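Local coordinates for protein 1d10 (Caenorhabditis elegans, PDB 1T9F) that is of unknown function but adopts a beta-trefoil of MIR repeats, related to SDF2, and probably enters the secretory pathway, at residues K74-H79 with G83-S88. Residues are numbered along the deposited sequence; the frame is centred on the assembly and turned at random.
Sequences KIRLKH and GTFLHS
F85 lies between two side chains of strand 74-79, with K78 over one face of its ring and R76 over the other. The K78 contact is CH-pi: CB stands 4.1 Å from the ring centroid, 28° off the normal. Chi1 of K78 (-172°) turns the extended chain away from its own N and on past the ring rim, bringing CE within 3.8 Å of G83 CA. On the opposite face R76 CB touches F85 CD2 at 3.8 Å, and a bend at chi3 carries NH1 back over the ring as a more distant cover. The polar ends are held elsewhere: K78 NZ forms a salt bridge with E108, while R76 NE and NH1 are hydrogen-bonded to P57 O and S111 OG, respectively. On the other side of the strands, L77 and L86 run side by side, CD1 of L77 meeting CD2 of L86 at 3.8 Å. H79 and T84 also lie alongside, H79 CB 3.5 Å from T84 OG1, and T82 OG1 is hydrogen-bonded to both H79 ND1 and T84 OG1. Within one MIR repeat of the beta-trefoil, this short connection joins a barrel strand, 74-79, to the first strand of the hairpin 85-89/100-105; the two segments run at 120°, well short of antiparallel. Their backbones are bridged at K78-F85 alone, an antiparallel, non-hydrogen-bonded pair. H79 N donates to T84 O and L86 N to L77 O, each at 2.8 Å, flanking that bridge; a weak bond from G83 N to H79 O closes the turn. Where the strands diverge, a water accepts from L77 N (2.7 Å) and donates to L86 O.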
# COMPACT_ATOMS: atom_id res chain seq x y z
N LYS A 74 7.31 -11.16 0.73
CA LYS A 74 7.29 -9.74 1.06
C LYS A 74 7.60 -8.93 -0.19
O LYS A 74 8.29 -9.41 -1.10
CB LYS A 74 8.33 -9.43 2.15
CG LYS A 74 7.93 -9.94 3.53
CD LYS A 74 8.89 -9.51 4.61
CE LYS A 74 10.21 -10.25 4.51
NZ LYS A 74 11.07 -9.95 5.69
N ILE A 75 7.06 -7.72 -0.25
CA ILE A 75 7.31 -6.82 -1.37
C ILE A 75 7.44 -5.43 -0.81
O ILE A 75 7.26 -5.21 0.39
CB ILE A 75 6.15 -6.78 -2.39
CG1 ILE A 75 4.86 -6.29 -1.71
CG2 ILE A 75 5.96 -8.15 -3.01
CD1 ILE A 75 3.69 -6.05 -2.67
N ARG A 76 7.78 -4.49 -1.69
CA ARG A 76 7.87 -3.09 -1.35
C ARG A 76 7.02 -2.42 -2.42
O ARG A 76 6.93 -2.92 -3.54
CB ARG A 76 9.32 -2.60 -1.41
CG ARG A 76 10.12 -2.88 -0.13
CD ARG A 76 11.53 -2.32 -0.25
NE ARG A 76 12.26 -2.99 -1.32
CZ ARG A 76 13.35 -2.51 -1.91
NH1 ARG A 76 13.86 -1.35 -1.53
NH2 ARG A 76 13.92 -3.20 -2.89
N LEU A 77 6.38 -1.30 -2.08
CA LEU A 77 5.55 -0.60 -3.05
C LEU A 77 6.06 0.82 -3.23
O LEU A 77 6.03 1.63 -2.30
CB LEU A 77 4.09 -0.59 -2.59
CG LEU A 77 3.32 -1.91 -2.70
CD1 LEU A 77 1.93 -1.77 -2.08
CD2 LEU A 77 3.21 -2.31 -4.17
N LYS A 78 6.52 1.12 -4.43
CA LYS A 78 7.05 2.43 -4.76
C LYS A 78 6.00 3.37 -5.35
O LYS A 78 5.31 3.01 -6.31
CB LYS A 78 8.21 2.28 -5.75
CG LYS A 78 8.97 3.57 -6.01
CD LYS A 78 10.08 3.33 -7.02
CE LYS A 78 10.94 4.56 -7.21
NZ LYS A 78 11.98 4.30 -8.22
N HIS A 79 5.85 4.55 -4.76
CA HIS A 79 4.90 5.53 -5.28
C HIS A 79 5.64 6.18 -6.46
O HIS A 79 6.63 6.88 -6.26
CB HIS A 79 4.55 6.55 -4.21
CG HIS A 79 3.54 7.56 -4.66
ND1 HIS A 79 3.81 8.91 -4.72
CD2 HIS A 79 2.26 7.41 -5.07
CE1 HIS A 79 2.73 9.55 -5.14
NE2 HIS A 79 1.78 8.66 -5.36
N GLY A 83 8.65 8.78 -5.89
CA GLY A 83 9.78 7.89 -5.67
C GLY A 83 9.92 7.31 -4.27
O GLY A 83 10.92 6.66 -3.97
N THR A 84 8.92 7.54 -3.43
CA THR A 84 8.90 7.04 -2.06
C THR A 84 8.37 5.60 -2.00
O THR A 84 7.94 5.04 -3.02
CB THR A 84 7.99 7.91 -1.19
OG1 THR A 84 6.73 8.06 -1.85
CG2 THR A 84 8.61 9.29 -0.96
N PHE A 85 8.39 5.00 -0.81
CA PHE A 85 7.89 3.64 -0.61
C PHE A 85 6.82 3.58 0.47
O PHE A 85 6.87 4.32 1.45
CB PHE A 85 9.04 2.69 -0.23
CG PHE A 85 9.87 2.22 -1.40
CD1 PHE A 85 11.00 2.93 -1.80
CD2 PHE A 85 9.50 1.09 -2.12
CE1 PHE A 85 11.76 2.51 -2.89
CE2 PHE A 85 10.25 0.66 -3.21
CZ PHE A 85 11.38 1.38 -3.60
N LEU A 86 5.83 2.70 0.29
CA LEU A 86 4.78 2.54 1.29
C LEU A 86 5.54 2.12 2.55
O LEU A 86 6.25 1.11 2.56
CB LEU A 86 3.82 1.44 0.87
CG LEU A 86 2.55 1.34 1.70
CD1 LEU A 86 1.74 2.64 1.55
CD2 LEU A 86 1.75 0.13 1.25
N HIS A 87 5.35 2.88 3.62
CA HIS A 87 6.10 2.65 4.85
C HIS A 87 5.25 2.64 6.11
O HIS A 87 4.18 3.26 6.17
CB HIS A 87 7.13 3.78 4.97
CG HIS A 87 8.17 3.56 6.02
ND1 HIS A 87 9.37 2.92 5.76
CD2 HIS A 87 8.23 3.95 7.32
CE1 HIS A 87 10.12 2.94 6.85
NE2 HIS A 87 9.46 3.57 7.80
N SER A 88 5.72 1.91 7.12
CA SER A 88 5.03 1.90 8.40
C SER A 88 6.05 1.86 9.52
O SER A 88 7.23 1.58 9.30
CB SER A 88 4.06 0.74 8.52
OG SER A 88 3.04 1.12 9.44
O HOH W 1 7.20 -0.42 0.32